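Side-chain contacts in uncharacterized protein (PDB 4R4K), which is of unknown function but adopts a cystatin-like fold of the NTF2 clan and, in the crystal, holds polyethylene glycol chains in its pockets: residues A[59-62]-A[63-67]; A[124-127]-A[128-132]. One frame throughout, in Å; residues are numbered along the deposited sequence. Where two conformers were deposited one is given.

Contact 1 (A[59-62]-A[63-67]); sequences PLLD and SETMK. With PEU (2,5,8,11,14,17,20,23,26,29,32,35,38,41,44,47,50,53,56,59,62,65,68,71,74,77,80-heptacosaoxadooctacontan-82-ol), chain J; PEU (2,5,8,11,14,17,20,23,26,29,32,35,38,41,44,47,50,53,56,59,62,65,68,71,74,77,80-heptacosaoxadooctacontan-82-ol), chain H.
Between Asp62 and Met66 the backbone folds into one tight bend: an extended run through Pro59–Leu61 gives way to helical backbone angles at Ser63–Thr65, and a type I turn from Glu64 to Lys67 finishes it. Met66 N bonds to Asp62 O at 3.3 Å, while Thr65 N reaches Asp62 OD1 at 2.9 Å, together an Asx motif in the loop before strand 69-72 of this cystatin-like fold. OD1 is gripped twice. The amide meets it nearly along the C–O direction, and Thr65 OG1 adds a second bond at 3.0 Å, coming from above the carboxylate plane and 41° out of it. Asp62 can fold back over the bend because its CG sits between the backbone N and the carbonyl carbon (chi1 70°). With the carboxylate cut back to an alanine, the amide and hydroxyl of Thr65 would probably lose their shared acceptor and the bend be less firmly fixed. Glu64, bent at chi2, brings a second carboxylate across the first with the planes 72° apart; Asp62 OD2 and Glu64 OE1 lie 3.4 Å from each other, a proximity of like charges that may raise the proton affinity of either acid. The end oxygen ODE of the glycol in chain J donates a hydrogen bond to Glu64 OE1. Next to the polar bend, Leu61 packs on Val106 and Met66, a selenomethionine, on Phe108, both of strand 104-110. The two branches of Leu61 divide their work: CD1 meets Met66 SE at 4.1 Å, and CD2 rests 3.9 Å from atom CCZ of the glycol in chain H.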
# COMPACT_ATOMS: atom_id res chain seq x y z
N PRO A 59 -4.17 5.51 0.19
CA PRO A 59 -5.02 4.85 1.20
C PRO A 59 -4.22 4.45 2.43
O PRO A 59 -3.30 3.64 2.33
CB PRO A 59 -5.53 3.59 0.47
CG PRO A 59 -5.06 3.72 -0.95
CD PRO A 59 -3.84 4.59 -0.89
N LEU A 60 -4.62 4.95 3.60
CA LEU A 60 -3.96 4.62 4.83
C LEU A 60 -4.08 3.13 5.15
O LEU A 60 -5.16 2.55 5.05
CB LEU A 60 -4.51 5.49 5.97
CG LEU A 60 -4.18 6.99 5.86
CD1 LEU A 60 -5.11 7.82 6.72
CD2 LEU A 60 -2.74 7.27 6.24
N LEU A 61 -2.94 2.55 5.54
CA LEU A 61 -2.81 1.11 5.82
C LEU A 61 -2.85 0.84 7.32
O LEU A 61 -2.14 1.48 8.09
CB LEU A 61 -1.49 0.60 5.28
CG LEU A 61 -1.41 0.67 3.76
CD1 LEU A 61 -0.00 0.30 3.33
CD2 LEU A 61 -2.45 -0.21 3.08
N ASP A 62 -3.72 -0.09 7.73
CA ASP A 62 -3.85 -0.42 9.14
C ASP A 62 -3.15 -1.70 9.53
O ASP A 62 -2.62 -2.39 8.67
CB ASP A 62 -5.33 -0.40 9.56
CG ASP A 62 -6.15 -1.54 8.99
OD1 ASP A 62 -5.60 -2.55 8.49
OD2 ASP A 62 -7.39 -1.44 9.07
N SER A 63 -3.13 -2.00 10.82
CA SER A 63 -2.34 -3.13 11.33
C SER A 63 -2.88 -4.46 10.83
O SER A 63 -2.11 -5.38 10.56
CB SER A 63 -2.29 -3.14 12.85
OG SER A 63 -3.58 -3.23 13.40
N GLU A 64 -4.20 -4.58 10.71
CA GLU A 64 -4.81 -5.80 10.23
C GLU A 64 -4.39 -6.11 8.79
O GLU A 64 -4.10 -7.26 8.45
CB GLU A 64 -6.34 -5.69 10.34
CG GLU A 64 -6.85 -5.60 11.77
CD GLU A 64 -6.75 -4.21 12.44
OE1 GLU A 64 -6.38 -3.20 11.80
OE2 GLU A 64 -7.05 -4.14 13.66
N THR A 65 -4.33 -5.08 7.96
CA THR A 65 -3.94 -5.24 6.58
C THR A 65 -2.49 -5.70 6.45
O THR A 65 -2.17 -6.50 5.57
CB THR A 65 -4.19 -3.95 5.79
OG1 THR A 65 -5.59 -3.70 5.76
CG2 THR A 65 -3.70 -4.05 4.34
N MSE A 66 -1.63 -5.23 7.35
CA MSE A 66 -0.21 -5.51 7.25
C MSE A 66 0.20 -6.83 7.89
O MSE A 66 1.38 -7.14 7.96
CB MSE A 66 0.57 -4.34 7.81
CG MSE A 66 0.37 -3.05 7.03
SE MSE A 66 0.95 -3.27 5.16
CE MSE A 66 2.62 -4.23 5.39
N LYS A 67 -0.75 -7.62 8.39
CA LYS A 67 -0.45 -8.90 9.03
C LYS A 67 -0.18 -9.96 7.97
O LYS A 67 -0.87 -9.98 6.96
CB LYS A 67 -1.66 -9.39 9.84
CG LYS A 67 -1.81 -8.88 11.25
CD LYS A 67 -2.42 -9.97 12.13
CE LYS A 67 -3.02 -9.43 13.39
NZ LYS A 67 -2.33 -8.21 13.86
OCV PEU J . -15.57 0.44 10.56
CCW PEU J . -14.56 1.04 9.75
CCX PEU J . -13.21 0.94 10.43
OCY PEU J . -12.23 1.07 9.40
CCZ PEU J . -11.52 2.31 9.37
CDA PEU J . -10.04 1.96 9.29
ODB PEU J . -9.61 1.52 10.57
CDC PEU J . -8.48 0.63 10.58
CDD PEU J . -8.63 -0.44 11.66
ODE PEU J . -7.52 -0.41 12.57
OCP PEU H . -12.54 -2.23 -3.63
CCQ PEU H . -11.71 -1.14 -3.26
CCR PEU H . -10.26 -1.60 -3.18
OCS PEU H . -10.14 -2.67 -2.24
CCT PEU H . -9.52 -3.85 -2.79
CCU PEU H . -8.01 -3.65 -2.95
OCV PEU H . -7.48 -3.23 -1.69
CCW PEU H . -6.06 -3.32 -1.60
CCX PEU H . -5.59 -2.36 -0.52
OCY PEU H . -6.22 -2.64 0.74
CCZ PEU H . -5.77 -1.80 1.82
CDA PEU H . -6.28 -0.36 1.71
ODB PEU H . -6.87 0.08 2.94
CDC PEU H . -8.16 0.69 2.79
CDD PEU H . -9.20 -0.40 2.51
ODE PEU H . -10.51 0.07 2.81

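Contact 2 (A[124-127]-A[128-132]); sequences GWYG and YDLPI. With PEU (2,5,8,11,14,17,20,23,26,29,32,35,38,41,44,47,50,53,56,59,62,65,68,71,74,77,80-heptacosaoxadooctacontan-82-ol), chain H.
Trp125, Tyr126 and Gly127 all meet Leu130, which returns to them round a type I turn from Gly127 to Leu130. The run begins at Gly124, backbone-bonded to Asp103, where the glycol of chain H passes so near that a beta carbon would collide with its atom CCU. Trp125 offers that glycol an indole face: carbon CCR lies 3.6 Å above the ring plane, offset toward the rim, a CH-pi type of approach. The backbone of the same residue looks the other way, with Trp125 O 3.8 Å from Leu130 CD2. Tyr126 follows, its ring centre beneath Trp125 CB and its edge, at CD1, 4.4 Å from Leu130 CD2, while its hydroxyl is bonded to Lys57 O. At Gly127 the turn is closed by Leu130 N to Gly127 O, 3.0 Å long and nearly straight at 164°. Leu130 extends its CG opposite its own backbone N (chi1 -175°), which carries CD2 back to the tyrosine edge. Around this bend, helix 135-152 receives Trp125 and Tyr126 on Val142 and Leu130 on Thr138; Tyr126 also touches Ile38 of strand 38-41, and Ile132 packs on Lys49 and Phe51 of strand 48-51.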
# COMPACT_ATOMS: atom_id res chain seq x y z
N GLY A 124 -5.07 -2.24 -5.40
CA GLY A 124 -6.26 -2.51 -6.20
C GLY A 124 -7.29 -1.39 -6.18
O GLY A 124 -8.20 -1.41 -6.97
N TRP A 125 -7.20 -0.44 -5.24
CA TRP A 125 -8.07 0.76 -5.30
C TRP A 125 -7.94 1.46 -6.66
O TRP A 125 -8.91 2.02 -7.16
CB TRP A 125 -7.70 1.76 -4.21
CG TRP A 125 -8.33 1.56 -2.88
CD1 TRP A 125 -7.72 1.12 -1.75
CD2 TRP A 125 -9.68 1.89 -2.51
NE1 TRP A 125 -8.62 1.12 -0.72
CE2 TRP A 125 -9.82 1.59 -1.16
CE3 TRP A 125 -10.78 2.40 -3.20
CZ2 TRP A 125 -11.03 1.79 -0.47
CZ3 TRP A 125 -12.00 2.58 -2.53
CH2 TRP A 125 -12.10 2.27 -1.18
N TYR A 126 -6.73 1.44 -7.20
CA TYR A 126 -6.42 2.02 -8.48
C TYR A 126 -5.94 0.97 -9.48
O TYR A 126 -4.97 1.17 -10.22
CB TYR A 126 -5.38 3.12 -8.31
CG TYR A 126 -5.73 4.14 -7.26
CD1 TYR A 126 -6.86 4.91 -7.35
CD2 TYR A 126 -4.91 4.34 -6.16
CE1 TYR A 126 -7.16 5.84 -6.38
CE2 TYR A 126 -5.20 5.26 -5.17
CZ TYR A 126 -6.33 6.01 -5.28
OH TYR A 126 -6.61 6.94 -4.33
N GLY A 127 -6.65 -0.14 -9.54
CA GLY A 127 -6.32 -1.24 -10.45
C GLY A 127 -6.41 -0.86 -11.91
O GLY A 127 -7.03 0.14 -12.31
N TYR A 128 -5.80 -1.70 -12.73
CA TYR A 128 -5.82 -1.46 -14.15
C TYR A 128 -7.26 -1.61 -14.64
O TYR A 128 -7.59 -1.09 -15.67
CB TYR A 128 -4.92 -2.42 -14.91
CG TYR A 128 -4.70 -1.97 -16.34
CD1 TYR A 128 -3.77 -0.99 -16.64
CD2 TYR A 128 -5.44 -2.51 -17.37
CE1 TYR A 128 -3.56 -0.57 -17.93
CE2 TYR A 128 -5.25 -2.10 -18.67
CZ TYR A 128 -4.30 -1.13 -18.94
OH TYR A 128 -4.11 -0.71 -20.24
N ASP A 129 -8.12 -2.33 -13.88
CA ASP A 129 -9.55 -2.47 -14.27
C ASP A 129 -10.43 -1.28 -13.94
O ASP A 129 -11.64 -1.31 -14.18
CB ASP A 129 -10.26 -3.66 -13.62
CG ASP A 129 -9.78 -5.00 -14.11
OD1 ASP A 129 -9.17 -5.06 -15.21
OD2 ASP A 129 -10.06 -6.00 -13.41
N LEU A 130 -9.86 -0.25 -13.32
CA LEU A 130 -10.64 0.94 -13.03
C LEU A 130 -10.81 1.86 -14.24
O LEU A 130 -9.83 2.32 -14.83
CB LEU A 130 -9.98 1.73 -11.91
CG LEU A 130 -10.70 2.98 -11.37
CD1 LEU A 130 -11.95 2.54 -10.63
CD2 LEU A 130 -9.76 3.75 -10.46
N PRO A 131 -12.08 2.17 -14.59
CA PRO A 131 -12.28 3.14 -15.67
C PRO A 131 -11.72 4.49 -15.28
O PRO A 131 -11.90 4.94 -14.15
CB PRO A 131 -13.80 3.20 -15.82
CG PRO A 131 -14.29 1.91 -15.28
CD PRO A 131 -13.35 1.57 -14.16
N ILE A 132 -11.05 5.15 -16.21
CA ILE A 132 -10.42 6.43 -15.95
C ILE A 132 -11.46 7.46 -15.46
O ILE A 132 -11.16 8.32 -14.63
CB ILE A 132 -9.69 6.91 -17.24
CG1 ILE A 132 -8.73 8.08 -16.99
CG2 ILE A 132 -10.70 7.28 -18.32
CD1 ILE A 132 -7.68 8.19 -18.08
OCP PEU H . -12.54 -2.23 -3.63
CCQ PEU H . -11.71 -1.14 -3.26
CCR PEU H . -10.26 -1.60 -3.18
OCS PEU H . -10.14 -2.67 -2.24
CCT PEU H . -9.52 -3.85 -2.79
CCU PEU H . -8.01 -3.65 -2.95
OCV PEU H . -7.48 -3.23 -1.69
CCW PEU H . -6.06 -3.32 -1.60
CCX PEU H . -5.59 -2.36 -0.52
OCY PEU H . -6.22 -2.64 0.74
CCZ PEU H . -5.77 -1.80 1.82
CDA PEU H . -6.28 -0.36 1.71
ODB PEU H . -6.87 0.08 2.94
CDC PEU H . -8.16 0.69 2.79
CDD PEU H . -9.20 -0.40 2.51
ODE PEU H . -10.51 0.07 2.81

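Contact 1 comes first along the chain, bending the loop between strands 48-51 and 69-72, the latter outermost at one end of the five-stranded antiparallel sheet. Contact 2 comes later, where strand 116-123, outermost at the other end, gives way to helix 135-152. The two follow in series, neither nested nor crossing, and their centres are about 20 Å apart. They nevertheless meet: Pro59 CG packs 3.8 Å from Trp125 CD1, and both contacts line the pocket of the glycol in chain H. Two local bends thus join the loop, the sheet and helix 135-152 round one ligand.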